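Local coordinates for protein 6-phosphogluconate dehydrogenase (Decarboxylating) (Geobacter metallireducens, PDB 4E21) that probably binds NADP and catalyses the oxidative decarboxylation of 6-phosphogluconate to ribulose 5-phosphate in the pentose phosphate pathway, at residues B[150-155]-B[171-176]; B[111-116]-B[205-210]; B[135-140]-B[160-165]. All coordinates share one frame; numbering follows the deposited sequence.

In the fold
The three contacts share one mixed sheet of the probable dinucleotide-binding domain. Strands 110-113, 135-142 and 153-157 are neighbours in it. They carry interactions 2, 3 and 1 in that order. The centres of interactions 2 and 3 lie about 10 Å apart. Those of interactions 1 and 2 are about 14 Å apart, and those of interactions 1 and 3 about 15 Å. Along the chain, interactions 1 and 3 alternate their segments, and both are enclosed in the loop closed by interaction 2. Interactions 1 and 3 join sheet strands or their lead-in to short helices. Interaction 2 instead reaches helix 205-232, tying the sheet to the start of the C-terminal helical part. Interactions 1 and 2 also touch the second subunit.

Interaction 1: B[150-155]-B[171-176]; sequences RGYCLM and RTLAPG
Gly-151 and Tyr-152 lead into strand 153-157 of the probable NADP-binding domain, and here they meet the C-terminal end of helix 167-173 and the turn at Ala-174 and Pro-175. One conventional hydrogen bond joins them. Tyr-152 N donates to Leu-173 O at 2.9 Å, nearly straight (166° at the hydrogen) and tilted from the carbonyl plane. The same oxygen receives a CA-H...O contact from Gly-151 CA at 3.2 Å. It also lies at the edge of the Tyr-152 ring, 3.5 Å from CD1. With chi1 -56° the ring carbon CG sits beside the backbone N, which brings that edge to the oxygen. In return, Ala-174 CA points its hydrogen at Tyr-152 O over 3.4 Å. Gly-151 fits where a side chain would collide with the backbone of Ala-174 and Pro-175.

The Pro-175 ring lies along the lead-in. Its CB is 3.3 Å from Arg-150 O, and its CD is 3.3 Å from Tyr-152 O. Replacing Pro-175 by alanine removes CG and CD, which would probably open a gap beside Tyr-152 O and let the turn flex. Deeper in, Leu-154 CD1 packs on Leu-173 CB at 3.8 Å, the two side chains at about a right angle. The join thus rests mostly on backbone atoms, with a helix-end carbonyl as its main acceptor and a leucine pair beside it.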
loop_
_atom_site.group_PDB
_atom_site.type_symbol
_atom_site.label_atom_id
_atom_site.label_comp_id
_atom_site.label_asym_id
_atom_site.label_seq_id
_atom_site.Cartn_x
_atom_site.Cartn_y
_atom_site.Cartn_z
ATOM N N ARG B 150 -12.110 -26.570 21.752
ATOM C CA ARG B 150 -12.162 -25.225 22.337
ATOM C C ARG B 150 -13.424 -24.405 22.059
ATOM O O ARG B 150 -13.601 -23.323 22.629
ATOM C CB ARG B 150 -10.911 -24.430 21.972
ATOM C CG ARG B 150 -9.648 -25.045 22.557
ATOM C CD ARG B 150 -8.405 -24.245 22.220
ATOM N NE ARG B 150 -7.216 -25.096 22.250
ATOM C CZ ARG B 150 -5.976 -24.668 22.022
ATOM N NH1 ARG B 150 -5.754 -23.388 21.744
ATOM N NH2 ARG B 150 -4.954 -25.521 22.068
ATOM N N GLY B 151 -14.312 -24.905 21.209
ATOM C CA GLY B 151 -15.474 -24.108 20.849
ATOM C C GLY B 151 -15.173 -23.186 19.671
ATOM O O GLY B 151 -14.034 -22.773 19.463
ATOM N N TYR B 152 -16.208 -22.893 18.891
ATOM C CA TYR B 152 -16.106 -22.105 17.674
ATOM C C TYR B 152 -16.663 -20.736 17.983
ATOM O O TYR B 152 -17.662 -20.611 18.705
ATOM C CB TYR B 152 -16.951 -22.727 16.556
ATOM C CG TYR B 152 -16.618 -24.173 16.243
ATOM C CD1 TYR B 152 -17.257 -25.214 16.908
ATOM C CD2 TYR B 152 -15.660 -24.496 15.281
ATOM C CE1 TYR B 152 -16.951 -26.541 16.627
ATOM C CE2 TYR B 152 -15.339 -25.817 14.999
ATOM C CZ TYR B 152 -15.991 -26.840 15.675
ATOM O OH TYR B 152 -15.685 -28.158 15.390
ATOM N N CYS B 153 -16.017 -19.705 17.453
ATOM C CA CYS B 153 -16.605 -18.373 17.482
ATOM C C CYS B 153 -17.670 -18.330 16.388
ATOM O O CYS B 153 -17.394 -18.700 15.256
ATOM C CB CYS B 153 -15.544 -17.312 17.204
ATOM S SG CYS B 153 -16.239 -15.668 17.264
ATOM N N LEU B 154 -18.874 -17.887 16.736
ATOM C CA LEU B 154 -20.039 -17.960 15.838
ATOM C C LEU B 154 -20.670 -16.598 15.611
ATOM O O LEU B 154 -21.031 -15.884 16.561
ATOM C CB LEU B 154 -21.109 -18.900 16.396
ATOM C CG LEU B 154 -20.681 -20.348 16.612
ATOM C CD1 LEU B 154 -21.858 -21.198 17.093
ATOM C CD2 LEU B 154 -20.106 -20.916 15.340
HETATM N N MSE B 155 -20.787 -16.240 14.345
HETATM C CA MSE B 155 -21.352 -14.966 13.967
HETATM C C MSE B 155 -22.612 -15.256 13.157
HETATM O O MSE B 155 -22.557 -15.873 12.083
HETATM C CB MSE B 155 -20.317 -14.164 13.173
HETATM C CG MSE B 155 -19.078 -13.773 14.014
HETATM SE SE MSE B 155 -17.470 -13.816 12.924
HETATM C CE MSE B 155 -16.748 -15.560 13.440
ATOM N N ARG B 171 -24.777 -22.283 22.231
ATOM C CA ARG B 171 -24.105 -22.441 23.516
ATOM C C ARG B 171 -23.159 -23.624 23.544
ATOM O O ARG B 171 -22.019 -23.508 23.997
ATOM C CB ARG B 171 -25.126 -22.610 24.617
ATOM C CG ARG B 171 -25.562 -21.309 25.201
ATOM C CD ARG B 171 -26.632 -21.544 26.228
ATOM N NE ARG B 171 -26.367 -20.701 27.382
ATOM C CZ ARG B 171 -26.729 -19.429 27.458
ATOM N NH1 ARG B 171 -27.385 -18.865 26.443
ATOM N NH2 ARG B 171 -26.441 -18.729 28.551
ATOM N N THR B 172 -23.632 -24.767 23.064
ATOM C CA THR B 172 -22.806 -25.969 23.031
ATOM C C THR B 172 -21.604 -25.776 22.125
ATOM O O THR B 172 -20.483 -26.153 22.475
ATOM C CB THR B 172 -23.615 -27.183 22.541
ATOM O OG1 THR B 172 -24.674 -27.424 23.461
ATOM C CG2 THR B 172 -22.748 -28.439 22.434
ATOM N N LEU B 173 -21.848 -25.181 20.962
ATOM C CA LEU B 173 -20.836 -25.019 19.934
ATOM C C LEU B 173 -19.756 -23.985 20.313
ATOM O O LEU B 173 -18.592 -24.150 19.975
ATOM C CB LEU B 173 -21.514 -24.600 18.644
ATOM C CG LEU B 173 -21.537 -25.582 17.471
ATOM C CD1 LEU B 173 -21.355 -26.999 17.901
ATOM C CD2 LEU B 173 -22.811 -25.391 16.647
ATOM N N ALA B 174 -20.169 -22.931 21.013
ATOM C CA ALA B 174 -19.300 -21.816 21.378
ATOM C C ALA B 174 -18.380 -22.167 22.567
ATOM O O ALA B 174 -18.616 -23.159 23.285
ATOM C CB ALA B 174 -20.144 -20.573 21.680
ATOM N N PRO B 175 -17.323 -21.365 22.769
ATOM C CA PRO B 175 -16.307 -21.656 23.797
ATOM C C PRO B 175 -16.815 -21.485 25.224
ATOM O O PRO B 175 -16.349 -22.194 26.106
ATOM C CB PRO B 175 -15.214 -20.619 23.514
ATOM C CG PRO B 175 -15.432 -20.188 22.085
ATOM C CD PRO B 175 -16.929 -20.215 21.931
ATOM N N GLY B 176 -17.768 -20.586 25.443
ATOM C CA GLY B 176 -18.170 -20.244 26.795
ATOM C C GLY B 176 -17.285 -19.167 27.407
ATOM O O GLY B 176 -16.106 -19.045 27.070
#

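Interaction 2: B[111-116]-B[205-210]; sequences VIDGGN and AGHFVK
A polar domain-to-domain contact joins His-207 and Lys-210 of helix 205-232 to the loop after strand 110-113. The strand belongs to the probable dinucleotide-binding domain, and the long helix to the C-terminal part.

The His-207 ring points into the turn formed by Asp-113, Gly-114 and Gly-115. With chi1 -77° its CG lies beside the backbone N, and the ring extends toward the loop. Gly-115 O comes within 3.0 Å of His-207 NE2, but at a poor angle, and this is not a hydrogen bond. NE2 instead makes a weak hydrogen bond with Val-139 O, and ND1 is hydrogen-bonded to Asp-122 OD2. These two bonds probably limit rotation of the ring. Asp-113 stands at its edge, with OD2 3.8 Å from His-207 CE1 and the carboxylate plane 81° from the ring plane.

Asp-113 shapes the loop itself. Its OD1 accepts from Gly-115 N at 3.1 Å, an Asx turn, with the N-H coming from above the carboxylate plane. Its OD2 is hydrogen-bonded to Ser-117 OG.

Farther along the helix, the bent chain of Lys-210 brings NZ to Asn-116 OD1 at 3.1 Å, a weak hydrogen bond. A water donates to Gly-114 O at 3.0 Å and accepts weakly from Lys-210 NZ at 3.4 Å. NZ has another weak partner in Thr-141 O.

A bound methylpentanediol, probably from the crystallisation liquor, lies about 6 Å from the Asn-116 side chain. It is consistent with a pocket here, as relatives bind substrate between these domains. The chemistry implies a histidine oriented mainly by Asp-122, beside a lysine whose amine is shared among several weak partners.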
loop_
_atom_site.group_PDB
_atom_site.type_symbol
_atom_site.label_atom_id
_atom_site.label_comp_id
_atom_site.label_asym_id
_atom_site.label_seq_id
_atom_site.Cartn_x
_atom_site.Cartn_y
_atom_site.Cartn_z
ATOM N N VAL B 111 -33.099 -23.828 8.577
ATOM C CA VAL B 111 -31.910 -24.279 7.852
ATOM C C VAL B 111 -30.756 -23.314 8.138
ATOM O O VAL B 111 -30.894 -22.092 8.045
ATOM C CB VAL B 111 -32.176 -24.377 6.322
ATOM C CG1 VAL B 111 -30.915 -24.821 5.550
ATOM C CG2 VAL B 111 -33.302 -25.335 6.048
ATOM N N ILE B 112 -29.623 -23.865 8.527
ATOM C CA ILE B 112 -28.470 -23.051 8.842
ATOM C C ILE B 112 -27.372 -23.290 7.814
ATOM O O ILE B 112 -27.027 -24.440 7.546
ATOM C CB ILE B 112 -27.956 -23.396 10.234
ATOM C CG1 ILE B 112 -29.091 -23.197 11.247
ATOM C CG2 ILE B 112 -26.684 -22.567 10.577
ATOM C CD1 ILE B 112 -28.935 -24.024 12.479
ATOM N N ASP B 113 -26.854 -22.220 7.216
ATOM C CA ASP B 113 -25.655 -22.331 6.367
ATOM C C ASP B 113 -24.454 -21.815 7.159
ATOM O O ASP B 113 -24.343 -20.621 7.464
ATOM C CB ASP B 113 -25.816 -21.537 5.078
ATOM C CG ASP B 113 -24.578 -21.598 4.192
ATOM O OD1 ASP B 113 -23.671 -22.402 4.471
ATOM O OD2 ASP B 113 -24.522 -20.842 3.201
ATOM N N GLY B 114 -23.585 -22.737 7.536
ATOM C CA GLY B 114 -22.467 -22.433 8.393
ATOM C C GLY B 114 -21.167 -22.386 7.624
ATOM O O GLY B 114 -20.111 -22.189 8.207
ATOM N N GLY B 115 -21.242 -22.553 6.311
ATOM C CA GLY B 115 -20.046 -22.553 5.488
ATOM C C GLY B 115 -19.631 -21.152 5.079
ATOM O O GLY B 115 -20.092 -20.159 5.645
ATOM N N ASN B 116 -18.764 -21.083 4.074
ATOM C CA ASN B 116 -18.240 -19.826 3.562
ATOM C C ASN B 116 -19.025 -19.293 2.373
ATOM O O ASN B 116 -18.518 -19.221 1.263
ATOM C CB ASN B 116 -16.779 -20.023 3.179
ATOM C CG ASN B 116 -15.937 -20.448 4.358
ATOM O OD1 ASN B 116 -15.854 -19.730 5.356
ATOM N ND2 ASN B 116 -15.311 -21.623 4.260
ATOM N N ALA B 205 -25.874 -11.114 7.955
ATOM C CA ALA B 205 -25.045 -10.339 8.872
ATOM C C ALA B 205 -23.928 -11.185 9.490
ATOM O O ALA B 205 -22.817 -10.673 9.733
ATOM C CB ALA B 205 -25.890 -9.688 9.954
ATOM N N GLY B 206 -24.227 -12.460 9.755
ATOM C CA GLY B 206 -23.246 -13.381 10.300
ATOM C C GLY B 206 -22.097 -13.589 9.314
ATOM O O GLY B 206 -20.929 -13.506 9.688
ATOM N N HIS B 207 -22.434 -13.865 8.051
ATOM C CA HIS B 207 -21.418 -14.061 7.023
ATOM C C HIS B 207 -20.732 -12.745 6.677
ATOM O O HIS B 207 -19.570 -12.747 6.311
ATOM C CB HIS B 207 -21.993 -14.704 5.757
ATOM C CG HIS B 207 -22.232 -16.177 5.887
ATOM N ND1 HIS B 207 -23.107 -16.866 5.077
ATOM C CD2 HIS B 207 -21.707 -17.093 6.735
ATOM C CE1 HIS B 207 -23.114 -18.140 5.417
ATOM N NE2 HIS B 207 -22.276 -18.307 6.423
ATOM N N PHE B 208 -21.443 -11.629 6.798
ATOM C CA PHE B 208 -20.818 -10.329 6.563
ATOM C C PHE B 208 -19.704 -10.091 7.594
ATOM O O PHE B 208 -18.579 -9.716 7.251
ATOM C CB PHE B 208 -21.836 -9.196 6.626
ATOM C CG PHE B 208 -21.292 -7.863 6.167
ATOM C CD1 PHE B 208 -20.421 -7.134 6.976
ATOM C CD2 PHE B 208 -21.656 -7.335 4.936
ATOM C CE1 PHE B 208 -19.909 -5.907 6.558
ATOM C CE2 PHE B 208 -21.148 -6.100 4.509
ATOM C CZ PHE B 208 -20.270 -5.386 5.330
ATOM N N VAL B 209 -20.015 -10.332 8.857
ATOM C CA VAL B 209 -19.028 -10.140 9.898
ATOM C C VAL B 209 -17.903 -11.170 9.826
ATOM O O VAL B 209 -16.751 -10.842 10.099
ATOM C CB VAL B 209 -19.666 -10.084 11.298
ATOM C CG1 VAL B 209 -18.570 -10.035 12.383
ATOM C CG2 VAL B 209 -20.590 -8.858 11.403
ATOM N N LYS B 210 -18.211 -12.409 9.457
ATOM C CA LYS B 210 -17.165 -13.432 9.358
ATOM C C LYS B 210 -16.179 -13.089 8.231
ATOM O O LYS B 210 -14.968 -13.307 8.344
ATOM C CB LYS B 210 -17.788 -14.821 9.138
ATOM C CG LYS B 210 -16.851 -15.835 8.509
ATOM C CD LYS B 210 -15.867 -16.383 9.511
ATOM C CE LYS B 210 -14.732 -17.135 8.824
ATOM N NZ LYS B 210 -15.237 -18.297 8.065
HETATM O O HOH W 1 -18.336 -19.719 8.271
#

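Interaction 3: B[135-140]-B[160-165]; sequences TYVDVG and KQAVER
The amide of Gln-161 and the guanidinium of Arg-165 are the flat groups beside Thr-135. The guanidinium turns its edge to the amide, with Gln-161 CD lying in the guanidinium plane. Arg-165 NH2 donates to Gln-161 OE1, one turn back on the same helix, and comes in from above the amide carbonyl plane. The modelled length is very short and should be read with caution. Arg-165 NE adds a weak bond to the same oxygen at 3.3 Å, while NH1 is hydrogen-bonded to Asn-108 O. If the pairing is real, it would limit turning of the glutamine amide. The other end of that amide, Gln-161 NE2, faces Thr-135 OG1 at 3.9 Å, a loose approach at the rim.

Beneath this polar edge the contact is apolar. Thr-135 CG2 lies against Ala-162 CB at 3.3 Å, unusually short for two methyls and also to be read with caution. The threonine methyl lies opposite the backbone N about its first torsion, while OG1 takes the position beside that N and toward the glutamine. The Val-137 methyls divide the remaining work. CG2 meets Ala-162 CB at 4.0 Å, and CG1 approaches Val-163 CG2 at 4.4 Å. Leu-166 and Ile-156 pack around them.

The strand and helix axes cross at -68°, 8.8 Å apart at their closest. Thr-135 and Val-137 point toward helix 160-165. Tyr-136, between them, points away and packs on helix 119-130. This alternation, with helices covering both faces of one sheet, is typical of the layered alpha/beta core of Rossmann-type dinucleotide-binding domains.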
loop_
_atom_site.group_PDB
_atom_site.type_symbol
_atom_site.label_atom_id
_atom_site.label_comp_id
_atom_site.label_asym_id
_atom_site.label_seq_id
_atom_site.Cartn_x
_atom_site.Cartn_y
_atom_site.Cartn_z
ATOM N N THR B 135 -37.194 -20.795 7.979
ATOM C CA THR B 135 -36.306 -19.738 8.424
ATOM C C THR B 135 -34.847 -20.064 8.110
ATOM O O THR B 135 -34.306 -21.095 8.531
ATOM C CB THR B 135 -36.533 -19.357 9.894
ATOM O OG1 THR B 135 -37.919 -19.028 10.082
ATOM C CG2 THR B 135 -35.706 -18.148 10.251
ATOM N N TYR B 136 -34.230 -19.192 7.325
ATOM C CA TYR B 136 -32.853 -19.414 6.877
ATOM C C TYR B 136 -31.832 -18.605 7.697
ATOM O O TYR B 136 -31.876 -17.371 7.714
ATOM C CB TYR B 136 -32.730 -19.089 5.387
ATOM C CG TYR B 136 -31.438 -19.560 4.737
ATOM C CD1 TYR B 136 -31.257 -20.901 4.388
ATOM C CD2 TYR B 136 -30.412 -18.661 4.437
ATOM C CE1 TYR B 136 -30.090 -21.332 3.775
ATOM C CE2 TYR B 136 -29.246 -19.089 3.825
ATOM C CZ TYR B 136 -29.097 -20.425 3.499
ATOM O OH TYR B 136 -27.946 -20.864 2.900
ATOM N N VAL B 137 -30.919 -19.318 8.361
ATOM C CA VAL B 137 -29.938 -18.716 9.267
ATOM C C VAL B 137 -28.493 -18.860 8.767
ATOM O O VAL B 137 -28.050 -19.965 8.437
ATOM C CB VAL B 137 -30.072 -19.321 10.675
ATOM C CG1 VAL B 137 -29.105 -18.665 11.642
ATOM C CG2 VAL B 137 -31.494 -19.153 11.173
ATOM N N ASP B 138 -27.766 -17.737 8.689
ATOM C CA ASP B 138 -26.358 -17.771 8.279
ATOM C C ASP B 138 -25.426 -17.734 9.484
ATOM O O ASP B 138 -25.585 -16.920 10.395
ATOM C CB ASP B 138 -26.002 -16.681 7.244
ATOM C CG ASP B 138 -26.379 -15.266 7.699
ATOM O OD1 ASP B 138 -27.577 -14.910 7.688
ATOM O OD2 ASP B 138 -25.468 -14.491 8.042
ATOM N N VAL B 139 -24.480 -18.656 9.508
ATOM C CA VAL B 139 -23.502 -18.683 10.578
ATOM C C VAL B 139 -22.100 -18.659 9.993
ATOM O O VAL B 139 -21.719 -19.546 9.234
ATOM C CB VAL B 139 -23.681 -19.904 11.530
ATOM C CG1 VAL B 139 -22.543 -19.972 12.548
ATOM C CG2 VAL B 139 -25.010 -19.823 12.258
ATOM N N GLY B 140 -21.353 -17.608 10.305
ATOM C CA GLY B 140 -19.939 -17.583 10.016
ATOM C C GLY B 140 -19.254 -18.204 11.211
ATOM O O GLY B 140 -19.439 -17.757 12.347
ATOM N N LYS B 160 -34.769 -13.059 14.496
ATOM C CA LYS B 160 -34.588 -13.225 15.930
ATOM C C LYS B 160 -35.203 -14.524 16.479
ATOM O O LYS B 160 -34.529 -15.288 17.174
ATOM C CB LYS B 160 -35.121 -12.014 16.694
ATOM C CG LYS B 160 -34.531 -11.942 18.096
ATOM C CD LYS B 160 -34.524 -10.535 18.661
ATOM C CE LYS B 160 -35.908 -10.141 19.164
ATOM N NZ LYS B 160 -35.841 -9.233 20.359
ATOM N N GLN B 161 -36.469 -14.780 16.156
ATOM C CA GLN B 161 -37.149 -15.978 16.655
ATOM C C GLN B 161 -36.355 -17.267 16.423
ATOM O O GLN B 161 -36.269 -18.114 17.306
ATOM C CB GLN B 161 -38.537 -16.112 16.028
ATOM C CG GLN B 161 -38.993 -17.562 15.841
ATOM C CD GLN B 161 -38.991 -18.047 14.374
ATOM O OE1 GLN B 161 -39.473 -19.145 14.084
ATOM N NE2 GLN B 161 -38.466 -17.229 13.453
ATOM N N ALA B 162 -35.782 -17.415 15.235
ATOM C CA ALA B 162 -35.085 -18.647 14.887
ATOM C C ALA B 162 -33.784 -18.746 15.639
ATOM O O ALA B 162 -33.374 -19.829 16.061
ATOM C CB ALA B 162 -34.826 -18.717 13.391
ATOM N N VAL B 163 -33.125 -17.606 15.799
ATOM C CA VAL B 163 -31.842 -17.580 16.476
ATOM C C VAL B 163 -31.995 -17.877 17.967
ATOM O O VAL B 163 -31.129 -18.535 18.575
ATOM C CB VAL B 163 -31.111 -16.240 16.254
ATOM C CG1 VAL B 163 -29.858 -16.148 17.148
ATOM C CG2 VAL B 163 -30.746 -16.114 14.783
ATOM N N GLU B 164 -33.086 -17.390 18.553
ATOM C CA GLU B 164 -33.419 -17.733 19.936
ATOM C C GLU B 164 -33.744 -19.217 20.084
ATOM O O GLU B 164 -33.254 -19.874 21.003
ATOM C CB GLU B 164 -34.539 -16.849 20.471
ATOM C CG GLU B 164 -34.025 -15.479 20.881
ATOM C CD GLU B 164 -35.127 -14.451 21.025
ATOM O OE1 GLU B 164 -36.301 -14.776 20.722
ATOM O OE2 GLU B 164 -34.811 -13.309 21.427
ATOM N N ARG B 165 -34.536 -19.755 19.163
ATOM C CA ARG B 165 -34.801 -21.185 19.164
ATOM C C ARG B 165 -33.487 -21.961 19.098
ATOM O O ARG B 165 -33.364 -23.046 19.665
ATOM C CB ARG B 165 -35.729 -21.592 18.001
ATOM C CG ARG B 165 -37.226 -21.406 18.288
ATOM C CD ARG B 165 -38.120 -22.255 17.351
ATOM N NE ARG B 165 -38.399 -21.603 16.069
ATOM C CZ ARG B 165 -38.632 -22.256 14.926
ATOM N NH1 ARG B 165 -38.609 -23.588 14.891
ATOM N NH2 ARG B 165 -38.866 -21.576 13.807
#